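Local coordinates for sortase B (Clostridium perfringens, PDB 5YFK), which is a class B sortase, a cysteine transpeptidase of the family that probably cleaves sorting signals and joins surface proteins to the Gram-positive cell wall, at residues T12-Y17 with S89-I94; L20-L26 with Y55-I59; D201-I207 with I218-E224. The protein carries 1 engineered substitution. All blocks are in the same frame, centred on the assembly; numbering follows the deposited sequence.

Interaction 1 of 3, residues T12-Y17 with S89-I94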
loop_
_atom_site.group_PDB
_atom_site.type_symbol
_atom_site.label_atom_id
_atom_site.label_comp_id
_atom_site.label_asym_id
_atom_site.label_seq_id
_atom_site.Cartn_x
_atom_site.Cartn_y
_atom_site.Cartn_z
ATOM N N THR A 12 -14.164 -4.028 -15.842
ATOM C CA THR A 12 -14.481 -3.165 -14.719
ATOM C C THR A 12 -13.935 -1.748 -14.935
ATOM O O THR A 12 -13.726 -1.335 -16.082
ATOM C CB THR A 12 -13.987 -3.809 -13.406
ATOM O OG1 THR A 12 -14.624 -3.187 -12.283
ATOM C CG2 THR A 12 -12.467 -3.725 -13.290
ATOM N N ASP A 13 -13.818 -0.976 -13.855
ATOM C CA ASP A 13 -13.758 0.492 -13.941
ATOM C C ASP A 13 -12.345 1.037 -14.222
ATOM O O ASP A 13 -12.064 2.206 -13.943
ATOM C CB ASP A 13 -14.306 1.126 -12.649
ATOM C CG ASP A 13 -15.391 0.279 -11.987
ATOM O OD1 ASP A 13 -15.035 -0.642 -11.222
ATOM O OD2 ASP A 13 -16.595 0.555 -12.193
ATOM N N SER A 14 -11.536 0.256 -14.939
ATOM C CA SER A 14 -10.075 0.392 -14.911
ATOM C C SER A 14 -9.585 1.647 -15.648
ATOM O O SER A 14 -8.504 2.162 -15.360
ATOM C CB SER A 14 -9.423 -0.862 -15.523
ATOM O OG SER A 14 -8.043 -0.969 -15.192
ATOM N N ARG A 15 -10.374 2.128 -16.602
ATOM C CA ARG A 15 -9.852 2.983 -17.668
ATOM C C ARG A 15 -9.527 4.390 -17.165
ATOM O O ARG A 15 -8.513 4.977 -17.549
ATOM C CB ARG A 15 -10.855 3.059 -18.823
ATOM C CG ARG A 15 -10.266 3.569 -20.127
ATOM C CD ARG A 15 -11.331 3.687 -21.205
ATOM N NE ARG A 15 -11.046 4.766 -22.148
ATOM C CZ ARG A 15 -11.202 6.060 -21.880
ATOM N NH1 ARG A 15 -11.602 6.452 -20.676
ATOM N NH2 ARG A 15 -10.931 6.967 -22.810
ATOM N N ASP A 16 -10.413 4.944 -16.340
ATOM C CA ASP A 16 -10.201 6.268 -15.763
ATOM C C ASP A 16 -8.997 6.228 -14.835
ATOM O O ASP A 16 -8.070 7.031 -14.971
ATOM C CB ASP A 16 -11.440 6.721 -14.983
ATOM C CG ASP A 16 -12.722 6.606 -15.796
ATOM O OD1 ASP A 16 -13.803 6.478 -15.184
ATOM O OD2 ASP A 16 -12.651 6.645 -17.044
ATOM N N TYR A 17 -8.984 5.227 -13.954
ATOM C CA TYR A 17 -7.913 5.045 -12.974
ATOM C C TYR A 17 -6.622 4.630 -13.693
ATOM O O TYR A 17 -5.741 4.028 -13.082
ATOM C CB TYR A 17 -8.327 3.980 -11.930
ATOM C CG TYR A 17 -7.913 4.251 -10.480
ATOM C CD1 TYR A 17 -8.857 4.615 -9.511
ATOM C CD2 TYR A 17 -6.649 3.888 -10.032
ATOM C CE1 TYR A 17 -8.498 4.769 -8.172
ATOM C CE2 TYR A 17 -6.286 4.008 -8.696
ATOM C CZ TYR A 17 -7.200 4.454 -7.760
ATOM O OH TYR A 17 -6.778 4.585 -6.431
ATOM N N SER A 89 -18.269 2.806 -7.667
ATOM C CA SER A 89 -17.321 1.964 -8.376
ATOM C C SER A 89 -17.214 0.637 -7.674
ATOM O O SER A 89 -17.174 0.575 -6.444
ATOM C CB SER A 89 -15.953 2.637 -8.439
ATOM O OG SER A 89 -14.946 1.710 -8.825
ATOM N N PHE A 90 -17.064 -0.419 -8.462
ATOM C CA PHE A 90 -16.840 -1.745 -7.928
ATOM C C PHE A 90 -15.384 -1.953 -7.554
ATOM O O PHE A 90 -15.097 -2.552 -6.527
ATOM C CB PHE A 90 -17.311 -2.792 -8.928
ATOM C CG PHE A 90 -18.797 -2.762 -9.139
ATOM C CD1 PHE A 90 -19.340 -1.898 -10.081
ATOM C CD2 PHE A 90 -19.637 -3.271 -8.153
ATOM C CE1 PHE A 90 -20.710 -1.720 -10.168
ATOM C CE2 PHE A 90 -21.006 -3.087 -8.225
ATOM C CZ PHE A 90 -21.544 -2.317 -9.240
ATOM N N SER A 91 -14.474 -1.410 -8.357
ATOM C CA SER A 91 -13.048 -1.553 -8.089
ATOM C C SER A 91 -12.625 -0.685 -6.908
ATOM O O SER A 91 -11.608 -0.949 -6.272
ATOM C CB SER A 91 -12.248 -1.161 -9.316
ATOM O OG SER A 91 -12.434 -2.124 -10.324
ATOM N N GLY A 92 -13.333 0.420 -6.705
ATOM C CA GLY A 92 -12.935 1.402 -5.692
ATOM C C GLY A 92 -11.569 2.022 -5.957
ATOM O O GLY A 92 -11.221 2.370 -7.091
ATOM N N SER A 93 -10.881 2.343 -4.877
ATOM C CA SER A 93 -9.618 3.054 -4.954
ATOM C C SER A 93 -8.614 2.372 -4.037
ATOM O O SER A 93 -8.983 1.547 -3.184
ATOM C CB SER A 93 -9.788 4.527 -4.560
ATOM O OG SER A 93 -10.779 5.161 -5.356
ATOM N N ILE A 94 -7.341 2.706 -4.216
ATOM C CA ILE A 94 -6.343 2.317 -3.204
ATOM C C ILE A 94 -6.328 3.388 -2.120
ATOM O O ILE A 94 -6.286 4.592 -2.430
ATOM C CB ILE A 94 -4.953 2.215 -3.815
ATOM C CG1 ILE A 94 -4.976 1.319 -5.055
ATOM C CG2 ILE A 94 -3.957 1.692 -2.778
ATOM C CD1 ILE A 94 -5.583 -0.055 -4.873
#

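Interaction 2 of 3, residues L20-L26 with Y55-I59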
loop_
_atom_site.group_PDB
_atom_site.type_symbol
_atom_site.label_atom_id
_atom_site.label_comp_id
_atom_site.label_asym_id
_atom_site.label_seq_id
_atom_site.Cartn_x
_atom_site.Cartn_y
_atom_site.Cartn_z
ATOM N N LEU A 20 -5.164 8.391 -15.156
ATOM C CA LEU A 20 -4.441 9.025 -14.061
ATOM C C LEU A 20 -2.972 8.637 -14.047
ATOM O O LEU A 20 -2.159 9.311 -13.421
ATOM C CB LEU A 20 -5.061 8.630 -12.720
ATOM C CG LEU A 20 -6.496 9.091 -12.496
ATOM C CD1 LEU A 20 -7.066 8.450 -11.235
ATOM C CD2 LEU A 20 -6.543 10.611 -12.415
ATOM N N ARG A 21 -2.668 7.464 -14.585
ATOM C CA ARG A 21 -1.319 6.924 -14.536
ATOM C C ARG A 21 -0.329 7.822 -15.271
ATOM O O ARG A 21 0.874 7.835 -14.975
ATOM C CB ARG A 21 -1.305 5.537 -15.158
ATOM C CG ARG A 21 -0.182 4.660 -14.648
ATOM C CD ARG A 21 -0.452 3.215 -15.005
ATOM N NE ARG A 21 0.775 2.512 -15.357
ATOM C CZ ARG A 21 0.835 1.487 -16.202
ATOM N NH1 ARG A 21 -0.258 1.074 -16.832
ATOM N NH2 ARG A 21 1.994 0.893 -16.443
ATOM N N SER A 22 -0.853 8.620 -16.192
ATOM C CA SER A 22 -0.033 9.591 -16.908
ATOM C C SER A 22 0.276 10.778 -15.995
ATOM O O SER A 22 1.265 11.474 -16.186
ATOM C CB SER A 22 -0.760 10.064 -18.169
ATOM O OG SER A 22 -1.777 10.996 -17.837
ATOM N N LEU A 23 -0.480 10.881 -14.902
ATOM C CA LEU A 23 -0.247 11.897 -13.876
ATOM C C LEU A 23 0.650 11.389 -12.753
ATOM O O LEU A 23 0.740 12.013 -11.695
ATOM C CB LEU A 23 -1.572 12.340 -13.264
ATOM C CG LEU A 23 -2.276 13.531 -13.904
ATOM C CD1 LEU A 23 -3.445 13.932 -13.024
ATOM C CD2 LEU A 23 -1.312 14.695 -14.094
ATOM N N SER A 24 1.303 10.256 -12.971
ATOM C CA SER A 24 2.108 9.665 -11.914
ATOM C C SER A 24 3.371 10.466 -11.716
ATOM O O SER A 24 4.113 10.695 -12.663
ATOM C CB SER A 24 2.481 8.231 -12.227
ATOM O OG SER A 24 3.501 7.825 -11.333
ATOM N N PRO A 25 3.664 10.830 -10.463
ATOM C CA PRO A 25 4.915 11.501 -10.184
ATOM C C PRO A 25 6.093 10.543 -10.196
ATOM O O PRO A 25 7.224 10.978 -10.021
ATOM C CB PRO A 25 4.690 12.102 -8.789
ATOM C CG PRO A 25 3.652 11.227 -8.162
ATOM C CD PRO A 25 2.769 10.794 -9.291
ATOM N N LEU A 26 5.837 9.274 -10.521
ATOM C CA LEU A 26 6.900 8.285 -10.675
ATOM C C LEU A 26 7.038 7.855 -12.140
ATOM O O LEU A 26 7.016 6.663 -12.443
ATOM C CB LEU A 26 6.614 7.050 -9.809
ATOM C CG LEU A 26 6.557 7.258 -8.289
ATOM C CD1 LEU A 26 6.079 6.008 -7.564
ATOM C CD2 LEU A 26 7.909 7.695 -7.742
ATOM N N TYR A 55 -6.459 12.795 -1.978
ATOM C CA TYR A 55 -5.171 12.287 -2.449
ATOM C C TYR A 55 -4.067 12.482 -1.411
ATOM O O TYR A 55 -3.957 13.554 -0.806
ATOM C CB TYR A 55 -4.776 12.994 -3.741
ATOM C CG TYR A 55 -3.398 12.600 -4.223
ATOM C CD1 TYR A 55 -3.194 11.384 -4.852
ATOM C CD2 TYR A 55 -2.297 13.398 -3.962
ATOM C CE1 TYR A 55 -1.935 11.004 -5.270
ATOM C CE2 TYR A 55 -1.042 13.065 -4.438
ATOM C CZ TYR A 55 -0.865 11.846 -5.067
ATOM O OH TYR A 55 0.388 11.455 -5.460
ATOM N N ARG A 56 -3.220 11.467 -1.224
ATOM C CA ARG A 56 -2.117 11.583 -0.279
ATOM C C ARG A 56 -0.754 11.265 -0.885
ATOM O O ARG A 56 0.236 11.927 -0.563
ATOM C CB ARG A 56 -2.351 10.694 0.941
ATOM C CG ARG A 56 -3.637 10.998 1.710
ATOM C CD ARG A 56 -3.506 12.295 2.504
ATOM N NE ARG A 56 -4.742 12.643 3.212
ATOM C CZ ARG A 56 -5.658 13.489 2.749
ATOM N NH1 ARG A 56 -5.487 14.085 1.581
ATOM N NH2 ARG A 56 -6.763 13.711 3.441
ATOM N N PHE A 57 -0.672 10.197 -1.676
ATOM C CA PHE A 57 0.595 9.812 -2.269
ATOM C C PHE A 57 0.385 8.842 -3.432
ATOM O O PHE A 57 -0.721 8.326 -3.641
ATOM C CB PHE A 57 1.544 9.189 -1.208
ATOM C CG PHE A 57 0.952 8.030 -0.451
ATOM C CD1 PHE A 57 1.172 6.731 -0.871
ATOM C CD2 PHE A 57 0.347 8.231 0.783
ATOM C CE1 PHE A 57 0.642 5.656 -0.166
ATOM C CE2 PHE A 57 -0.097 7.153 1.549
ATOM C CZ PHE A 57 0.088 5.853 1.084
ATOM N N TRP A 58 1.467 8.551 -4.147
ATOM C CA TRP A 58 1.434 7.574 -5.219
ATOM C C TRP A 58 2.169 6.293 -4.763
ATOM O O TRP A 58 3.158 6.349 -4.030
ATOM C CB TRP A 58 2.092 8.143 -6.484
ATOM C CG TRP A 58 1.791 7.324 -7.719
ATOM C CD1 TRP A 58 2.347 6.127 -8.070
ATOM C CD2 TRP A 58 0.748 7.567 -8.662
ATOM N NE1 TRP A 58 1.765 5.653 -9.206
ATOM C CE2 TRP A 58 0.702 6.454 -9.526
ATOM C CE3 TRP A 58 -0.211 8.574 -8.801
ATOM C CZ2 TRP A 58 -0.120 6.416 -10.622
ATOM C CZ3 TRP A 58 -1.047 8.534 -9.889
ATOM C CH2 TRP A 58 -1.013 7.448 -10.783
ATOM N N ILE A 59 1.643 5.155 -5.164
ATOM C CA ILE A 59 2.287 3.870 -4.868
ATOM C C ILE A 59 2.577 3.128 -6.173
ATOM O O ILE A 59 1.708 2.973 -7.037
ATOM C CB ILE A 59 1.394 3.012 -3.933
ATOM C CG1 ILE A 59 2.112 1.738 -3.494
ATOM C CG2 ILE A 59 0.072 2.673 -4.568
ATOM C CD1 ILE A 59 1.420 1.013 -2.345
#

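Interaction 3 of 3, residues D201-I207 with I218-E224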
loop_
_atom_site.group_PDB
_atom_site.type_symbol
_atom_site.label_atom_id
_atom_site.label_comp_id
_atom_site.label_asym_id
_atom_site.label_seq_id
_atom_site.Cartn_x
_atom_site.Cartn_y
_atom_site.Cartn_z
ATOM N N ASP A 201 12.726 1.737 12.578
ATOM C CA ASP A 201 12.235 1.657 11.216
ATOM C C ASP A 201 10.829 2.243 11.059
ATOM O O ASP A 201 10.059 2.382 12.028
ATOM C CB ASP A 201 12.234 0.208 10.724
ATOM C CG ASP A 201 13.629 -0.303 10.405
ATOM O OD1 ASP A 201 14.423 0.462 9.821
ATOM O OD2 ASP A 201 13.881 -1.514 10.625
ATOM N N ARG A 202 10.520 2.624 9.828
ATOM C CA ARG A 202 9.156 2.982 9.468
ATOM C C ARG A 202 8.649 1.953 8.477
ATOM O O ARG A 202 9.362 1.589 7.536
ATOM C CB ARG A 202 9.114 4.370 8.823
ATOM C CG ARG A 202 7.679 4.839 8.644
ATOM C CD ARG A 202 7.567 6.254 8.105
ATOM N NE ARG A 202 6.267 6.804 8.483
ATOM C CZ ARG A 202 5.822 8.011 8.142
ATOM N NH1 ARG A 202 4.709 8.480 8.694
ATOM N NH2 ARG A 202 6.447 8.709 7.207
ATOM N N ILE A 203 7.452 1.446 8.696
ATOM C CA ILE A 203 6.964 0.392 7.840
ATOM C C ILE A 203 5.726 0.792 7.044
ATOM O O ILE A 203 4.982 1.694 7.431
ATOM C CB ILE A 203 6.715 -0.925 8.603
ATOM C CG1 ILE A 203 5.727 -0.728 9.759
ATOM C CG2 ILE A 203 8.065 -1.497 9.071
ATOM C CD1 ILE A 203 5.145 -2.035 10.299
ATOM N N LEU A 204 5.478 -0.013 6.017
ATOM C CA LEU A 204 4.354 0.120 5.113
ATOM C C LEU A 204 3.666 -1.239 5.033
ATOM O O LEU A 204 4.328 -2.271 4.831
ATOM C CB LEU A 204 4.855 0.496 3.723
ATOM C CG LEU A 204 3.803 0.655 2.611
ATOM C CD1 LEU A 204 2.743 1.709 2.834
ATOM C CD2 LEU A 204 4.517 0.926 1.315
ATOM N N THR A 205 2.375 -1.253 5.298
ATOM C CA THR A 205 1.597 -2.493 5.264
ATOM C C THR A 205 0.568 -2.398 4.153
ATOM O O THR A 205 -0.265 -1.488 4.160
ATOM C CB THR A 205 0.891 -2.704 6.610
ATOM O OG1 THR A 205 1.870 -2.722 7.661
ATOM C CG2 THR A 205 0.023 -3.970 6.630
ATOM N N LEU A 206 0.567 -3.386 3.264
ATOM C CA LEU A 206 -0.398 -3.444 2.176
ATOM C C LEU A 206 -1.336 -4.611 2.374
ATOM O O LEU A 206 -0.884 -5.721 2.606
ATOM C CB LEU A 206 0.305 -3.614 0.823
ATOM C CG LEU A 206 1.450 -2.652 0.489
ATOM C CD1 LEU A 206 2.020 -2.961 -0.879
ATOM C CD2 LEU A 206 1.003 -1.207 0.585
ATOM N N ILE A 207 -2.636 -4.331 2.308
ATOM C CA ILE A 207 -3.655 -5.320 2.639
ATOM C C ILE A 207 -4.659 -5.467 1.526
ATOM O O ILE A 207 -5.276 -4.478 1.078
ATOM C CB ILE A 207 -4.372 -4.968 3.961
ATOM C CG1 ILE A 207 -3.363 -5.000 5.120
ATOM C CG2 ILE A 207 -5.484 -5.962 4.234
ATOM C CD1 ILE A 207 -3.900 -4.367 6.390
ATOM N N ILE A 218 -4.681 -10.990 2.407
ATOM C CA ILE A 218 -3.244 -11.133 2.100
ATOM C C ILE A 218 -2.499 -9.835 2.443
ATOM O O ILE A 218 -3.000 -8.775 2.180
ATOM C CB ILE A 218 -3.040 -11.434 0.603
ATOM C CG1 ILE A 218 -3.937 -12.615 0.171
ATOM C CG2 ILE A 218 -1.576 -11.723 0.294
ATOM C CD1 ILE A 218 -3.933 -12.895 -1.320
ATOM N N VAL A 219 -1.351 -9.963 3.113
ATOM C CA VAL A 219 -0.657 -8.823 3.720
ATOM C C VAL A 219 0.800 -8.831 3.267
ATOM O O VAL A 219 1.466 -9.853 3.327
ATOM C CB VAL A 219 -0.693 -8.868 5.264
ATOM C CG1 VAL A 219 -0.152 -7.577 5.877
ATOM C CG2 VAL A 219 -2.099 -9.153 5.771
ATOM N N VAL A 220 1.287 -7.664 2.851
ATOM C CA VAL A 220 2.688 -7.440 2.626
ATOM C C VAL A 220 3.186 -6.269 3.490
ATOM O O VAL A 220 2.502 -5.267 3.643
ATOM C CB VAL A 220 2.998 -7.152 1.143
ATOM C CG1 VAL A 220 4.457 -6.743 0.986
ATOM C CG2 VAL A 220 2.728 -8.403 0.300
ATOM N N VAL A 221 4.264 -6.511 4.227
ATOM C CA VAL A 221 4.858 -5.474 5.079
ATOM C C VAL A 221 6.298 -5.212 4.633
ATOM O O VAL A 221 7.070 -6.135 4.333
ATOM C CB VAL A 221 4.839 -5.872 6.576
ATOM C CG1 VAL A 221 5.017 -4.659 7.461
ATOM C CG2 VAL A 221 3.521 -6.579 6.938
ATOM N N ALA A 222 6.640 -3.930 4.568
ATOM C CA ALA A 222 7.916 -3.473 4.021
ATOM C C ALA A 222 8.461 -2.357 4.915
ATOM O O ALA A 222 7.689 -1.669 5.608
ATOM C CB ALA A 222 7.705 -2.947 2.605
ATOM N N LYS A 223 9.783 -2.292 5.020
ATOM C CA LYS A 223 10.458 -1.231 5.774
ATOM C C LYS A 223 11.163 -0.218 4.913
ATOM O O LYS A 223 11.778 -0.549 3.890
ATOM C CB LYS A 223 11.470 -1.807 6.772
ATOM C CG LYS A 223 12.593 -2.576 6.136
ATOM C CD LYS A 223 13.711 -2.781 7.137
ATOM C CE LYS A 223 14.735 -1.660 7.126
ATOM N NZ LYS A 223 15.742 -1.830 8.216
ATOM N N GLU A 224 11.179 1.018 5.393
ATOM C CA GLU A 224 11.767 2.100 4.623
ATOM C C GLU A 224 13.269 1.936 4.604
ATOM O O GLU A 224 13.876 1.658 5.636
ATOM C CB GLU A 224 11.402 3.458 5.172
ATOM C CG GLU A 224 11.798 4.552 4.205
ATOM C CD GLU A 224 11.244 5.899 4.581
ATOM O OE1 GLU A 224 10.504 6.020 5.592
ATOM O OE2 GLU A 224 11.528 6.834 3.807
HETATM O O HOH W 1 12.858 1.998 8.200
HETATM O O HOH W 2 8.701 7.936 5.505
#

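Interaction 1 of 3, residues T12-Y17 with S89-I94
A single carboxylate oxygen, OD1 of D13, gathers four donors. Within its own segment it accepts from T12 OG1 at 2.8 Å; across the contact it accepts the backbone N of S91 at 3.0 Å (N-H...O angle 153°), the S91 hydroxyl OG at 3.1 Å and, weakly, S89 OG at 3.4 Å. The turn that presents these groups is itself braced by an ST motif, in which S89 OG accepts the backbone N of G92 at 3.0 Å. The contact thus fastens the N-terminal extension that precedes the sortase beta-barrel to the connection between strands 67-72 and 94-96, and G92 comes within about 4 Å of the side chain of H113, the predicted catalytic proton donor/acceptor. Y17 makes the second attachment: its ring passes the carbonyl of G92, with CE1 3.8 Å from O, and its OH accepts the backbone N of I94 at 3.0 Å in a nearly straight bond (166°). That hydroxyl also bonds P69 O, while the ring meets F68 at a steep angle, so Y17 reaches both loop 89-94 and strand 67-72. S93 CB lies 3.5 Å from Y17 OH, and S93 OG bonds H82 O.

Interaction 2 of 3, residues L20-L26 with Y55-I59
Strand 55-61 is the first strand of the sortase beta-barrel, between strands 67-72 and 138-143, and here the N-terminal segment 20-26 curls round W58. Y55 makes a slight contact, its OH 4.2 Å from P25 CG; the hydroxyl is bonded to E45 of helix 35-51. R56 and F57 then form a classic beta bulge opposite V70. Neither touches segment 20-26, and R56 NH1 instead bonds the carbonyl O of Y55 at 2.9 Å. W58 carries nearly the whole contact. Its CB points toward the N-terminal segment, and the indole enters the curve of that segment, meeting backbone as well as side chains: W58 CH2 lies 3.4 Å from L20 O and 3.8 Å from R21 CA. P25 CD packs against W58 CE3 at 3.7 Å, and L26 CD1 against W58 CD1 at 3.8 Å. The indole NE1 bonds D67, which also takes a salt bridge from R21, so one carboxylate ties the two segments together. S24 covers a face of the indole in a CH-pi contact, and an ST turn bends the chain beside it: S24 CB sits 3.7 Å from the centroid of the six-membered ring of W58, 18° off the ring normal, while S24 OG accepts the backbone N of L26 at 2.9 Å.

Interaction 3 of 3, residues D201-I207 with I218-E224
Mostly aliphatic side chains line both faces where these strands run together. On one face I203 CD1 meets V221 CG1 at 3.9 Å, T205 CG2 lies 3.7 Å from V219 CG1, and I207 CG1 follows at 4.2 Å from the same V219 CG1; Y177, Y180 and L181 of helix 174-186 pack on I203. The other face carries L204, L206, V220 and A222, with L206 CB 4.5 Å from V220 CB, and I124 touches both L206 and V220. Between the faces the backbones pair as the two arms of a beta hairpin, strands 203-210 and 216-225 of the sortase barrel, which carries the predicted active-site positions S209 (engineered) and R217 near its turn; the axes of 203-207 and 218-224, 161° between their directions, approach to 4.5 Å. L204-A222 and L206-V220 are hydrogen-bonded pairs; in the latter, L206 N to V220 O is 2.7 Å and V220 N to L206 O 2.9 Å. I203-K223, T205-V221 and I207-V219 are the alternating non-hydrogen-bonded pairs. T205 OG1, on the first face, turns to N107 of the adjoining strand. Toward the end remote from the hairpin turn, E224 N donates to R202 O at 2.9 Å, and polar side chains take over. K223 NZ forms a salt bridge with D201 OD2 at 3.1 Å and also bonds I195 O, while D201 OD2 accepts from N198 N. Water 1 links D201 OD1 (2.7 Å), R202 N (2.9 Å) and E224 O (2.8 Å). Water 2 joins R202 NH2 (2.9 Å) to E224 OE1 (2.6 Å), and R202 NH1 bonds L102 O and D105 O.

Interactions 1 and 2 are successive attachments of one N-terminal segment: residues 12-17 and 20-26 adjoin in sequence, interaction 2 is nested inside the chain loop closed by interaction 1, and their centres lie about 15 Å apart. Interaction 3 belongs to the barrel itself. Interactions 2 and 3 both reach the same sheet, and they touch by packing of I59 CD1 on L206 CD2 at 3.7 Å, whereas the nearest atoms of interactions 1 and 3 stay about 7 Å apart. The predicted catalytic residues lie near interactions 1 and 3: G92 lies about 4 Å from the H113 side chain; between side chains, I207 is about 4 Å from R217 and I218 about 7 Å from S209, the engineered replacement for the nucleophilic cysteine.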